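Local coordinates for cyclic nucleotide-binding protein (PDB 3FX3) that probably acts as a DNA-binding transcription regulator of the Crp family, pairing a cyclic nucleotide-binding domain with a helix-turn-helix domain, at residues B[12-18]-B[82-88]; B[61-65]-B[76-80]; B[159-163]-B[222-226]. The contacts are given in a common frame with arbitrary orientation. Where two conformers were deposited one is given. Residues are numbered along the deposited sequence.

Contact 1 of 3, residues B[12-18]-B[82-88]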
ATOM      1  N   ILE B  12     -14.979   9.490 -13.090  1.00 27.60           N
ATOM      2  CA  ILE B  12     -14.383   9.823 -11.778  1.00 27.53           C
ATOM      3  C   ILE B  12     -14.347   8.596 -10.837  1.00 28.07           C
ATOM      4  O   ILE B  12     -13.296   8.297 -10.240  1.00 27.75           O
ATOM      5  CB  ILE B  12     -15.094  11.008 -11.120  1.00 27.77           C
ATOM      6  CG1 ILE B  12     -14.811  12.286 -11.912  1.00 28.47           C
ATOM      7  CG2 ILE B  12     -14.639  11.209  -9.654  1.00 26.85           C
ATOM      8  CD1 ILE B  12     -15.720  13.466 -11.522  1.00 28.84           C
ATOM      9  N   ALA B  13     -15.454   7.859 -10.747  1.00 27.68           N
ATOM     10  CA  ALA B  13     -15.511   6.675  -9.884  1.00 27.86           C
ATOM     11  C   ALA B  13     -14.489   5.589 -10.262  1.00 28.94           C
ATOM     12  O   ALA B  13     -14.025   4.841  -9.395  1.00 27.83           O
ATOM     13  CB  ALA B  13     -16.933   6.083  -9.849  1.00 27.49           C
ATOM     14  N   ARG B  14     -14.147   5.503 -11.551  1.00 30.17           N
ATOM     15  CA  ARG B  14     -13.167   4.508 -12.031  1.00 31.26           C
ATOM     16  C   ARG B  14     -11.746   4.697 -11.485  1.00 31.58           C
ATOM     17  O   ARG B  14     -10.949   3.786 -11.513  1.00 32.62           O
ATOM     18  CB  ARG B  14     -13.171   4.463 -13.553  1.00 31.87           C
ATOM     19  CG  ARG B  14     -14.412   3.769 -14.142  1.00 32.74           C
ATOM     20  CD  ARG B  14     -14.534   4.029 -15.636  1.00 35.78           C
ATOM     21  NE  ARG B  14     -15.628   3.268 -16.235  1.00 37.36           N
ATOM     22  CZ  ARG B  14     -15.556   1.978 -16.583  1.00 38.90           C
ATOM     23  NH1 ARG B  14     -14.442   1.270 -16.407  1.00 38.60           N
ATOM     24  NH2 ARG B  14     -16.607   1.382 -17.123  1.00 39.74           N
ATOM     25  N   ASN B  15     -11.450   5.873 -10.958  0.50 31.67           N
ATOM     26  CA  ASN B  15     -10.179   6.111 -10.294  0.50 31.82           C
ATOM     27  C   ASN B  15     -10.112   5.566  -8.863  0.50 31.42           C
ATOM     28  O   ASN B  15      -9.042   5.551  -8.265  0.50 31.11           O
ATOM     29  CB  ASN B  15      -9.899   7.622 -10.273  0.50 32.28           C
ATOM     30  CG  ASN B  15      -9.730   8.202 -11.662  0.50 32.23           C
ATOM     31  OD1 ASN B  15      -9.231   7.539 -12.581  0.50 32.54           O
ATOM     32  ND2 ASN B  15     -10.156   9.444 -11.827  0.50 32.98           N
ATOM     33  N   SER B  16     -11.245   5.137  -8.306  1.00 30.97           N
ATOM     34  CA  SER B  16     -11.270   4.673  -6.920  1.00 31.02           C
ATOM     35  C   SER B  16     -10.656   3.277  -6.744  1.00 30.96           C
ATOM     36  O   SER B  16     -10.670   2.451  -7.647  1.00 30.85           O
ATOM     37  CB  SER B  16     -12.696   4.646  -6.382  1.00 30.98           C
ATOM     38  OG  SER B  16     -13.459   3.594  -6.964  1.00 28.77           O
ATOM     39  N   LEU B  17     -10.130   3.040  -5.564  1.00 30.52           N
ATOM     40  CA  LEU B  17      -9.645   1.729  -5.169  1.00 31.87           C
ATOM     41  C   LEU B  17     -10.647   0.591  -5.445  1.00 31.50           C
ATOM     42  O   LEU B  17     -10.281  -0.453  -6.005  1.00 31.46           O
ATOM     43  CB  LEU B  17      -9.306   1.769  -3.676  1.00 32.22           C
ATOM     44  CG  LEU B  17      -8.657   0.535  -3.107  1.00 35.14           C
ATOM     45  CD1 LEU B  17      -7.230   0.489  -3.699  1.00 37.61           C
ATOM     46  CD2 LEU B  17      -8.650   0.548  -1.569  1.00 33.24           C
ATOM     47  N   LEU B  18     -11.900   0.787  -5.050  1.00 30.31           N
ATOM     48  CA  LEU B  18     -12.943  -0.212  -5.296  1.00 30.27           C
ATOM     49  C   LEU B  18     -13.026  -0.585  -6.779  1.00 29.86           C
ATOM     50  O   LEU B  18     -12.950  -1.757  -7.148  1.00 28.97           O
ATOM     51  CB  LEU B  18     -14.297   0.306  -4.854  1.00 29.67           C
ATOM     52  CG  LEU B  18     -15.493  -0.608  -5.104  1.00 31.12           C
ATOM     53  CD1 LEU B  18     -15.412  -1.907  -4.280  1.00 31.12           C
ATOM     54  CD2 LEU B  18     -16.766   0.162  -4.777  1.00 33.24           C
ATOM     55  N   ARG B  82     -12.711  13.491  -4.253  1.00 28.63           N
ATOM     56  CA  ARG B  82     -13.141  12.929  -5.553  1.00 30.81           C
ATOM     57  C   ARG B  82     -12.236  11.838  -6.062  1.00 30.19           C
ATOM     58  O   ARG B  82     -11.023  11.934  -5.956  1.00 30.31           O
ATOM     59  CB  ARG B  82     -13.315  13.997  -6.630  1.00 31.61           C
ATOM     60  CG  ARG B  82     -12.107  14.452  -7.270  1.00 35.99           C
ATOM     61  CD  ARG B  82     -12.320  15.810  -8.015  1.00 42.44           C
ATOM     62  NE  ARG B  82     -12.859  15.694  -9.367  1.00 45.42           N
ATOM     63  CZ  ARG B  82     -12.168  15.266 -10.423  1.00 49.36           C
ATOM     64  NH1 ARG B  82     -10.905  14.867 -10.286  1.00 50.96           N
ATOM     65  NH2 ARG B  82     -12.738  15.230 -11.630  1.00 50.24           N
ATOM     66  N   GLY B  83     -12.867  10.773  -6.543  1.00 29.69           N
ATOM     67  CA  GLY B  83     -12.187   9.601  -7.066  1.00 29.20           C
ATOM     68  C   GLY B  83     -11.726   8.630  -6.003  1.00 28.57           C
ATOM     69  O   GLY B  83     -10.954   7.740  -6.295  1.00 28.11           O
ATOM     70  N   GLU B  84     -12.176   8.780  -4.764  1.00 28.32           N
ATOM     71  CA  GLU B  84     -11.717   7.883  -3.700  1.00 27.89           C
ATOM     72  C   GLU B  84     -12.864   7.112  -3.101  1.00 27.84           C
ATOM     73  O   GLU B  84     -13.954   7.680  -2.864  1.00 27.69           O
ATOM     74  CB  GLU B  84     -10.980   8.662  -2.603  1.00 28.99           C
ATOM     75  CG  GLU B  84      -9.773   9.437  -3.138  1.00 29.65           C
ATOM     76  CD  GLU B  84      -9.024  10.204  -2.045  1.00 34.16           C
ATOM     77  OE1 GLU B  84      -9.638  10.791  -1.115  1.00 32.26           O
ATOM     78  OE2 GLU B  84      -7.782  10.209  -2.121  1.00 36.97           O
ATOM     79  N   SER B  85     -12.629   5.822  -2.852  1.00 26.77           N
ATOM     80  CA  SER B  85     -13.652   4.959  -2.260  1.00 27.03           C
ATOM     81  C   SER B  85     -13.344   4.712  -0.805  1.00 26.67           C
ATOM     82  O   SER B  85     -12.208   4.847  -0.377  1.00 26.59           O
ATOM     83  CB  SER B  85     -13.751   3.598  -2.974  1.00 26.92           C
ATOM     84  OG  SER B  85     -12.519   2.904  -2.953  1.00 26.78           O
ATOM     85  N   PHE B  86     -14.361   4.359  -0.039  1.00 26.48           N
ATOM     86  CA  PHE B  86     -14.138   3.939   1.334  1.00 26.01           C
ATOM     87  C   PHE B  86     -15.313   3.075   1.805  1.00 26.46           C
ATOM     88  O   PHE B  86     -16.368   3.058   1.166  1.00 26.93           O
ATOM     89  CB  PHE B  86     -13.915   5.169   2.246  1.00 26.62           C
ATOM     90  CG  PHE B  86     -15.106   6.108   2.331  1.00 25.97           C
ATOM     91  CD1 PHE B  86     -15.256   7.125   1.440  1.00 26.12           C
ATOM     92  CD2 PHE B  86     -16.069   5.947   3.310  1.00 29.51           C
ATOM     93  CE1 PHE B  86     -16.340   7.977   1.496  1.00 27.93           C
ATOM     94  CE2 PHE B  86     -17.148   6.822   3.396  1.00 28.15           C
ATOM     95  CZ  PHE B  86     -17.285   7.835   2.466  1.00 27.32           C
ATOM     96  N   GLY B  87     -15.134   2.378   2.933  1.00 26.63           N
ATOM     97  CA  GLY B  87     -16.139   1.492   3.477  1.00 26.02           C
ATOM     98  C   GLY B  87     -16.187   0.080   2.918  1.00 27.31           C
ATOM     99  O   GLY B  87     -17.132  -0.670   3.215  1.00 26.77           O
ATOM    100  N   GLU B  88     -15.187  -0.285   2.103  1.00 27.33           N
ATOM    101  CA  GLU B  88     -15.155  -1.601   1.458  1.00 27.32           C
ATOM    102  C   GLU B  88     -15.138  -2.708   2.501  1.00 27.39           C
ATOM    103  O   GLU B  88     -15.995  -3.601   2.464  1.00 27.04           O
ATOM    104  CB  GLU B  88     -13.942  -1.786   0.518  1.00 27.50           C
ATOM    105  CG  GLU B  88     -13.775  -0.759  -0.589  1.00 27.67           C
ATOM    106  CD  GLU B  88     -12.967   0.474  -0.187  1.00 29.74           C
ATOM    107  OE1 GLU B  88     -12.750   0.711   1.019  1.00 29.54           O
ATOM    108  OE2 GLU B  88     -12.546   1.220  -1.097  1.00 34.07           O
TER
HETATM  109  O   HOH W   1      -9.746   5.186  -3.660  1.00 30.59           O
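The turn between helices 7-13 and 17-20 lies along the start of strand 84-86. S85 makes the one direct hydrogen bond between the two segments. Its chi1 is p (58°), which places OG to accept a hydrogen bond from L18 N (3.0 Å). The same OG gives its proton to E88 OE2 (2.5 Å). E88 folds back to reach it, with chi1 m and chi2 p (88°). S85 thus ties the first turn of helix 17-20 to the start of helix 88-93. S16 also takes the p rotamer (71°). Its OG bonds A13 O at 2.8 Å and caps I19 N, so S16 is the N-cap of helix 17-20. S16 CB rests on S85 CB at 3.7 Å. The backbones meet closely here: S16 CA makes a CA-H...O contact with G83 O at 3.1 Å. One water accepts from L17 N (2.9 Å) and S85 N (3.1 Å). G83 CA sits 3.6 Å from I12 O. L17 and L18 are both t,p; L17 CD2 comes to 4.0 Å from E88 OE2. R82 bends at chi1 p and chi3 m, so NH2 lies 3.5 Å from I12 CD1, while NH1 forms a salt bridge with D167. E84 points away and pairs with R187. Strand 84-86 is the outermost strand, within this chain, of one sheet of the cyclic nucleotide-binding domain. It bonds to strand 54-58, where V57 meets both S16 and S85. F86 turns to strand 62-68, and on E88 the second subunit adds H140 and F136.

Contact 2 of 3, residues B[61-65]-B[76-80]; sequences GWVKL and VVSVF
Strands 62-68 and 74-81 form an antiparallel beta hairpin. Their short segments run at 167°, axes 4.6 Å apart. W62-L65, V79 and F80 are extended, phi about -110 to -130° and psi about 130 to 155°. V63 faces F80 in a hydrogen-bonded pair: V63 N gives to F80 O and F80 N to V63 O, both at 2.8 Å. K64 and V79 form the non-hydrogen-bonded pair, CA to CA 4.3 Å. L65 N gives to S78 O at 2.8 Å. L65 O accepts twice, from V77 N at 2.7 Å and S78 N at 3.3 Å. V77 (phi/psi -100/-35°) and S78 together face L65, a classic beta bulge. V63, L65, S78 and F80 share one face. There L65 (chi1 -85°) brings CD2 to the F80 (m) ring edge, 3.6 Å from CE2. K64 (chi1 p) and V79 (m) take the other face, CB to CG1 3.8 Å. W62 (m) lays CZ3 4.0 Å from V79 CG2, and its NE1 bonds T176 O. On its other edge, strand 62-68 bonds strand 100-103 through the K64 and E102 backbones; W62 N bonds T105 OG1. F86 of strand 84-86 covers V63 and L65, and helix 182-187 packs on W62 and V79.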
ATOM      1  N   GLY B  61     -16.164  16.911  -3.909  1.00 27.64           N
ATOM      2  CA  GLY B  61     -16.210  17.435  -2.536  1.00 27.02           C
ATOM      3  C   GLY B  61     -15.356  16.638  -1.572  1.00 26.69           C
ATOM      4  O   GLY B  61     -14.558  15.818  -1.981  1.00 26.91           O
ATOM      5  N   TRP B  62     -15.513  16.905  -0.282  1.00 27.38           N
ATOM      6  CA  TRP B  62     -14.694  16.298   0.776  1.00 27.12           C
ATOM      7  C   TRP B  62     -15.597  15.702   1.852  1.00 26.98           C
ATOM      8  O   TRP B  62     -16.520  16.360   2.333  1.00 27.51           O
ATOM      9  CB  TRP B  62     -13.796  17.351   1.406  1.00 27.64           C
ATOM     10  CG  TRP B  62     -12.656  17.752   0.537  1.00 28.55           C
ATOM     11  CD1 TRP B  62     -12.658  18.700  -0.438  1.00 29.73           C
ATOM     12  CD2 TRP B  62     -11.336  17.190   0.555  1.00 29.77           C
ATOM     13  NE1 TRP B  62     -11.408  18.769  -1.033  1.00 30.46           N
ATOM     14  CE2 TRP B  62     -10.589  17.841  -0.439  1.00 30.93           C
ATOM     15  CE3 TRP B  62     -10.722  16.192   1.316  1.00 31.31           C
ATOM     16  CZ2 TRP B  62      -9.256  17.529  -0.694  1.00 32.27           C
ATOM     17  CZ3 TRP B  62      -9.389  15.890   1.068  1.00 33.53           C
ATOM     18  CH2 TRP B  62      -8.670  16.573   0.083  1.00 31.24           C
ATOM     19  N   VAL B  63     -15.318  14.465   2.234  1.00 26.27           N
ATOM     20  CA  VAL B  63     -16.061  13.760   3.279  1.00 26.37           C
ATOM     21  C   VAL B  63     -15.102  13.458   4.408  1.00 27.02           C
ATOM     22  O   VAL B  63     -13.971  13.037   4.163  1.00 26.94           O
ATOM     23  CB  VAL B  63     -16.641  12.450   2.716  1.00 25.61           C
ATOM     24  CG1 VAL B  63     -17.289  11.590   3.800  1.00 24.68           C
ATOM     25  CG2 VAL B  63     -17.643  12.795   1.625  1.00 24.61           C
ATOM     26  N   LYS B  64     -15.515  13.687   5.647  1.00 27.06           N
ATOM     27  CA  LYS B  64     -14.669  13.304   6.782  1.00 27.68           C
ATOM     28  C   LYS B  64     -15.257  12.097   7.499  1.00 28.15           C
ATOM     29  O   LYS B  64     -16.476  11.962   7.593  1.00 28.59           O
ATOM     30  CB  LYS B  64     -14.473  14.461   7.752  1.00 27.67           C
ATOM     31  CG  LYS B  64     -15.632  14.743   8.715  1.00 30.22           C
ATOM     32  CD  LYS B  64     -15.309  15.858   9.741  1.00 30.87           C
ATOM     33  CE  LYS B  64     -16.603  16.467  10.295  1.00 31.96           C
ATOM     34  NZ  LYS B  64     -16.413  17.576  11.278  1.00 32.31           N
ATOM     35  N   LEU B  65     -14.394  11.229   8.003  1.00 27.81           N
ATOM     36  CA  LEU B  65     -14.800  10.133   8.858  1.00 28.43           C
ATOM     37  C   LEU B  65     -14.272  10.455  10.255  1.00 28.70           C
ATOM     38  O   LEU B  65     -13.127  10.860  10.387  1.00 28.94           O
ATOM     39  CB  LEU B  65     -14.193   8.814   8.377  1.00 27.77           C
ATOM     40  CG  LEU B  65     -14.921   8.032   7.268  1.00 31.36           C
ATOM     41  CD1 LEU B  65     -15.542   8.918   6.248  1.00 32.79           C
ATOM     42  CD2 LEU B  65     -14.000   6.980   6.593  1.00 30.81           C
ATOM     43  N   VAL B  76     -11.308  13.111  14.222  1.00 34.67           N
ATOM     44  CA  VAL B  76     -11.260  12.849  12.774  1.00 34.02           C
ATOM     45  C   VAL B  76     -10.293  11.716  12.480  1.00 34.48           C
ATOM     46  O   VAL B  76      -9.169  11.746  12.911  1.00 35.75           O
ATOM     47  CB  VAL B  76     -10.880  14.095  11.950  1.00 33.39           C
ATOM     48  CG1 VAL B  76     -10.736  13.764  10.454  1.00 30.55           C
ATOM     49  CG2 VAL B  76     -11.940  15.201  12.143  1.00 33.18           C
ATOM     50  N   VAL B  77     -10.753  10.716  11.754  1.00 34.88           N
ATOM     51  CA  VAL B  77      -9.961   9.541  11.403  1.00 35.43           C
ATOM     52  C   VAL B  77      -9.418   9.643   9.966  1.00 35.06           C
ATOM     53  O   VAL B  77      -8.337   9.131   9.666  1.00 36.65           O
ATOM     54  CB  VAL B  77     -10.847   8.271  11.485  1.00 35.96           C
ATOM     55  CG1 VAL B  77     -10.153   7.039  10.829  1.00 36.81           C
ATOM     56  CG2 VAL B  77     -11.218   8.007  12.887  1.00 35.15           C
ATOM     57  N   SER B  78     -10.191  10.233   9.058  1.00 34.17           N
ATOM     58  CA  SER B  78      -9.769  10.372   7.659  1.00 32.18           C
ATOM     59  C   SER B  78     -10.613  11.389   6.952  1.00 30.23           C
ATOM     60  O   SER B  78     -11.739  11.660   7.372  1.00 29.25           O
ATOM     61  CB  SER B  78      -9.937   9.087   6.880  1.00 33.39           C
ATOM     62  OG  SER B  78     -10.112   8.001   7.713  1.00 36.70           O
ATOM     63  N   VAL B  79     -10.073  11.908   5.858  1.00 28.72           N
ATOM     64  CA  VAL B  79     -10.830  12.668   4.888  1.00 28.50           C
ATOM     65  C   VAL B  79     -10.643  12.099   3.503  1.00 27.91           C
ATOM     66  O   VAL B  79      -9.536  11.697   3.137  1.00 29.04           O
ATOM     67  CB  VAL B  79     -10.492  14.164   4.891  1.00 28.43           C
ATOM     68  CG1 VAL B  79     -11.006  14.770   6.138  1.00 29.50           C
ATOM     69  CG2 VAL B  79      -8.985  14.408   4.759  1.00 29.19           C
ATOM     70  N   PHE B  80     -11.721  12.052   2.734  1.00 27.39           N
ATOM     71  CA  PHE B  80     -11.693  11.533   1.352  1.00 27.19           C
ATOM     72  C   PHE B  80     -12.278  12.536   0.405  1.00 27.12           C
ATOM     73  O   PHE B  80     -13.155  13.318   0.792  1.00 26.42           O
ATOM     74  CB  PHE B  80     -12.490  10.219   1.252  1.00 26.49           C
ATOM     75  CG  PHE B  80     -11.852   9.080   1.989  1.00 27.94           C
ATOM     76  CD1 PHE B  80     -10.768   8.420   1.453  1.00 30.55           C
ATOM     77  CD2 PHE B  80     -12.302   8.699   3.251  1.00 28.53           C
ATOM     78  CE1 PHE B  80     -10.150   7.372   2.155  1.00 32.34           C
ATOM     79  CE2 PHE B  80     -11.700   7.666   3.942  1.00 29.40           C
ATOM     80  CZ  PHE B  80     -10.635   6.997   3.408  1.00 28.64           C
TER

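Contact 3 of 3, residues B[159-163]-B[222-226]; sequences AEFLL and LRDYA
Two helical segments pack through small and branched apolar side chains. Both have regular alpha-helical backbones, with L163 N bonded to A159 O (2.8 Å) and A226 N to L222 O (2.9 Å). Their N-to-C directions make 140°, a signed crossing of -140°, and the axes approach to 9.3 Å. A159 lies nearest A226, CA to CA 5.8 Å. L163 lies nearest R223, with L163 CA 7.2 Å from R223 CA. The two alanines allow the close end: their CB atoms are 4.1 Å apart. L222 (chi1 t, chi2 p) is the main bump of its helix. It fits between A159, L162 and L163. Its CD1 is 3.5 Å from A159 CB, its CD2 is 4.1 Å from L162 CB, and its CG is 4.1 Å from L163 CG. L163 (m,t) answers from the other side. It reaches into the hollow bounded by L222, R223 and A226, with CD1 4.0 Å from A226 CB. R223 (chi1 t, chi2 t, chi3 m) curls over this leucine, so L163 CD2 touches one face of the guanidinium, 3.5 Å from NH2. E160 (t,p) covers A226, OE1 to CB 3.7 Å. That OE1 is hydrogen-bonded to Q152. E160 OE2 stays 4.4 Å from R223 NH1, beyond a salt bridge. No hydrogen bond crosses the contact. L202 of helix 192-203 packs on A159, and V207 on L162 and L222. The arrangement packs helix 154-165 against the last helix, 219-227, beside helix 192-203 and strand 207-209, as in the winged helix-turn-helix fold of Crp-like domains.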
ATOM      1  N   ALA B 159       3.029  19.577  -2.807  1.00 31.18           N
ATOM      2  CA  ALA B 159       3.002  19.701  -4.272  1.00 32.06           C
ATOM      3  C   ALA B 159       2.473  18.406  -4.888  1.00 33.09           C
ATOM      4  O   ALA B 159       1.608  18.404  -5.748  1.00 33.67           O
ATOM      5  CB  ALA B 159       4.413  20.008  -4.806  1.00 31.34           C
ATOM      6  N   GLU B 160       3.004  17.302  -4.405  1.00 33.89           N
ATOM      7  CA  GLU B 160       2.625  15.971  -4.863  1.00 35.56           C
ATOM      8  C   GLU B 160       1.143  15.664  -4.612  1.00 35.05           C
ATOM      9  O   GLU B 160       0.421  15.093  -5.456  1.00 34.78           O
ATOM     10  CB  GLU B 160       3.506  14.978  -4.104  1.00 36.36           C
ATOM     11  CG  GLU B 160       3.691  13.686  -4.757  1.00 41.16           C
ATOM     12  CD  GLU B 160       4.551  13.760  -6.038  1.00 44.06           C
ATOM     13  OE1 GLU B 160       5.782  14.062  -5.969  1.00 45.09           O
ATOM     14  OE2 GLU B 160       3.972  13.457  -7.110  1.00 46.04           O
ATOM     15  N   PHE B 161       0.694  16.023  -3.416  1.00 34.60           N
ATOM     16  CA  PHE B 161      -0.705  15.895  -3.067  1.00 34.43           C
ATOM     17  C   PHE B 161      -1.592  16.724  -4.022  1.00 33.91           C
ATOM     18  O   PHE B 161      -2.565  16.239  -4.578  1.00 33.69           O
ATOM     19  CB  PHE B 161      -0.885  16.290  -1.588  1.00 35.01           C
ATOM     20  CG  PHE B 161      -2.314  16.342  -1.147  1.00 37.09           C
ATOM     21  CD1 PHE B 161      -2.965  15.184  -0.758  1.00 39.07           C
ATOM     22  CD2 PHE B 161      -3.005  17.544  -1.125  1.00 37.72           C
ATOM     23  CE1 PHE B 161      -4.294  15.213  -0.360  1.00 39.74           C
ATOM     24  CE2 PHE B 161      -4.336  17.580  -0.704  1.00 39.54           C
ATOM     25  CZ  PHE B 161      -4.970  16.397  -0.328  1.00 38.69           C
ATOM     26  N   LEU B 162      -1.239  17.972  -4.235  1.00 34.36           N
ATOM     27  CA  LEU B 162      -1.978  18.804  -5.165  1.00 35.13           C
ATOM     28  C   LEU B 162      -1.980  18.219  -6.584  1.00 36.39           C
ATOM     29  O   LEU B 162      -3.018  18.184  -7.234  1.00 35.55           O
ATOM     30  CB  LEU B 162      -1.415  20.223  -5.151  1.00 34.48           C
ATOM     31  CG  LEU B 162      -1.685  21.010  -3.864  1.00 34.74           C
ATOM     32  CD1 LEU B 162      -1.018  22.388  -3.926  1.00 32.90           C
ATOM     33  CD2 LEU B 162      -3.214  21.166  -3.625  1.00 32.98           C
ATOM     34  N   LEU B 163      -0.830  17.721  -7.041  1.00 38.24           N
ATOM     35  CA  LEU B 163      -0.731  17.143  -8.384  1.00 40.15           C
ATOM     36  C   LEU B 163      -1.647  15.938  -8.551  1.00 41.88           C
ATOM     37  O   LEU B 163      -2.289  15.773  -9.587  1.00 42.31           O
ATOM     38  CB  LEU B 163       0.709  16.740  -8.689  1.00 40.26           C
ATOM     39  CG  LEU B 163       1.643  17.934  -8.974  1.00 40.33           C
ATOM     40  CD1 LEU B 163       3.097  17.595  -8.616  1.00 37.64           C
ATOM     41  CD2 LEU B 163       1.509  18.378 -10.428  1.00 40.09           C
ATOM     42  N   LEU B 222       4.775  22.844 -11.293  1.00 43.82           N
ATOM     43  CA  LEU B 222       4.605  22.273  -9.954  1.00 43.65           C
ATOM     44  C   LEU B 222       5.281  20.914  -9.868  1.00 43.79           C
ATOM     45  O   LEU B 222       6.000  20.631  -8.903  1.00 43.38           O
ATOM     46  CB  LEU B 222       3.124  22.190  -9.553  1.00 43.33           C
ATOM     47  CG  LEU B 222       2.832  21.731  -8.111  1.00 42.69           C
ATOM     48  CD1 LEU B 222       3.627  22.529  -7.084  1.00 40.85           C
ATOM     49  CD2 LEU B 222       1.337  21.827  -7.806  1.00 42.05           C
ATOM     50  N   ARG B 223       5.068  20.080 -10.885  1.00 44.56           N
ATOM     51  CA  ARG B 223       5.774  18.790 -10.991  1.00 45.50           C
ATOM     52  C   ARG B 223       7.299  18.936 -10.977  1.00 45.04           C
ATOM     53  O   ARG B 223       8.002  18.081 -10.450  1.00 44.25           O
ATOM     54  CB  ARG B 223       5.354  18.027 -12.247  1.00 46.08           C
ATOM     55  CG  ARG B 223       5.874  16.588 -12.274  1.00 49.14           C
ATOM     56  CD  ARG B 223       5.161  15.719 -13.310  1.00 53.49           C
ATOM     57  NE  ARG B 223       3.701  15.852 -13.254  1.00 58.16           N
ATOM     58  CZ  ARG B 223       2.891  15.277 -12.349  1.00 61.96           C
ATOM     59  NH1 ARG B 223       3.375  14.494 -11.372  1.00 62.56           N
ATOM     60  NH2 ARG B 223       1.564  15.487 -12.424  1.00 62.61           N
ATOM     61  N   ASP B 224       7.809  20.017 -11.554  1.00 45.56           N
ATOM     62  CA  ASP B 224       9.240  20.254 -11.511  1.00 46.06           C
ATOM     63  C   ASP B 224       9.686  20.466 -10.078  1.00 46.00           C
ATOM     64  O   ASP B 224      10.669  19.863  -9.637  1.00 45.67           O
ATOM     65  CB  ASP B 224       9.654  21.456 -12.357  1.00 46.53           C
ATOM     66  CG  ASP B 224      11.133  21.453 -12.649  1.00 47.62           C
ATOM     67  OD1 ASP B 224      11.599  20.469 -13.271  1.00 50.05           O
ATOM     68  OD2 ASP B 224      11.828  22.400 -12.236  1.00 49.26           O
ATOM     69  N   TYR B 225       8.955  21.318  -9.360  1.00 46.02           N
ATOM     70  CA  TYR B 225       9.210  21.537  -7.945  1.00 46.09           C
ATOM     71  C   TYR B 225       9.235  20.207  -7.202  1.00 46.33           C
ATOM     72  O   TYR B 225      10.169  19.922  -6.461  1.00 45.73           O
ATOM     73  CB  TYR B 225       8.146  22.457  -7.317  1.00 46.42           C
ATOM     74  CG  TYR B 225       8.530  22.906  -5.927  1.00 45.37           C
ATOM     75  CD1 TYR B 225       8.263  22.123  -4.813  1.00 43.60           C
ATOM     76  CD2 TYR B 225       9.213  24.084  -5.738  1.00 45.49           C
ATOM     77  CE1 TYR B 225       8.646  22.522  -3.538  1.00 43.67           C
ATOM     78  CE2 TYR B 225       9.592  24.503  -4.470  1.00 45.96           C
ATOM     79  CZ  TYR B 225       9.310  23.720  -3.374  1.00 45.22           C
ATOM     80  OH  TYR B 225       9.704  24.162  -2.134  1.00 45.14           O
ATOM     81  N   ALA B 226       8.203  19.395  -7.412  1.00 47.19           N
ATOM     82  CA  ALA B 226       8.062  18.121  -6.702  1.00 48.18           C
ATOM     83  C   ALA B 226       9.226  17.166  -6.974  1.00 49.32           C
ATOM     84  O   ALA B 226       9.745  16.531  -6.049  1.00 48.98           O
ATOM     85  CB  ALA B 226       6.742  17.442  -7.076  1.00 47.77           C
TER

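In the fold
Near the N terminus, helix 7-13 and helix 17-20 carry the turn of 12-18. The chain then runs through strands 35-39 to 74-81 before 82-88 returns to close contact 1. Contact 2 is the hairpin 61-65/76-80, made wholly within that loop. The two touch through F86, whose CB is 3.7 Å from F80 CE2, so the N-terminal turn and both sheets of the cyclic nucleotide-binding domain are linked. The long helix 125-147 then leads to the helix-turn-helix domain, which probably binds DNA. Contact 3 comes later, in series, and brings 222-226 back to 159-163. It touches contact 2 where W62 CH2 meets F161 CZ at 3.7 Å, a junction between the two domains.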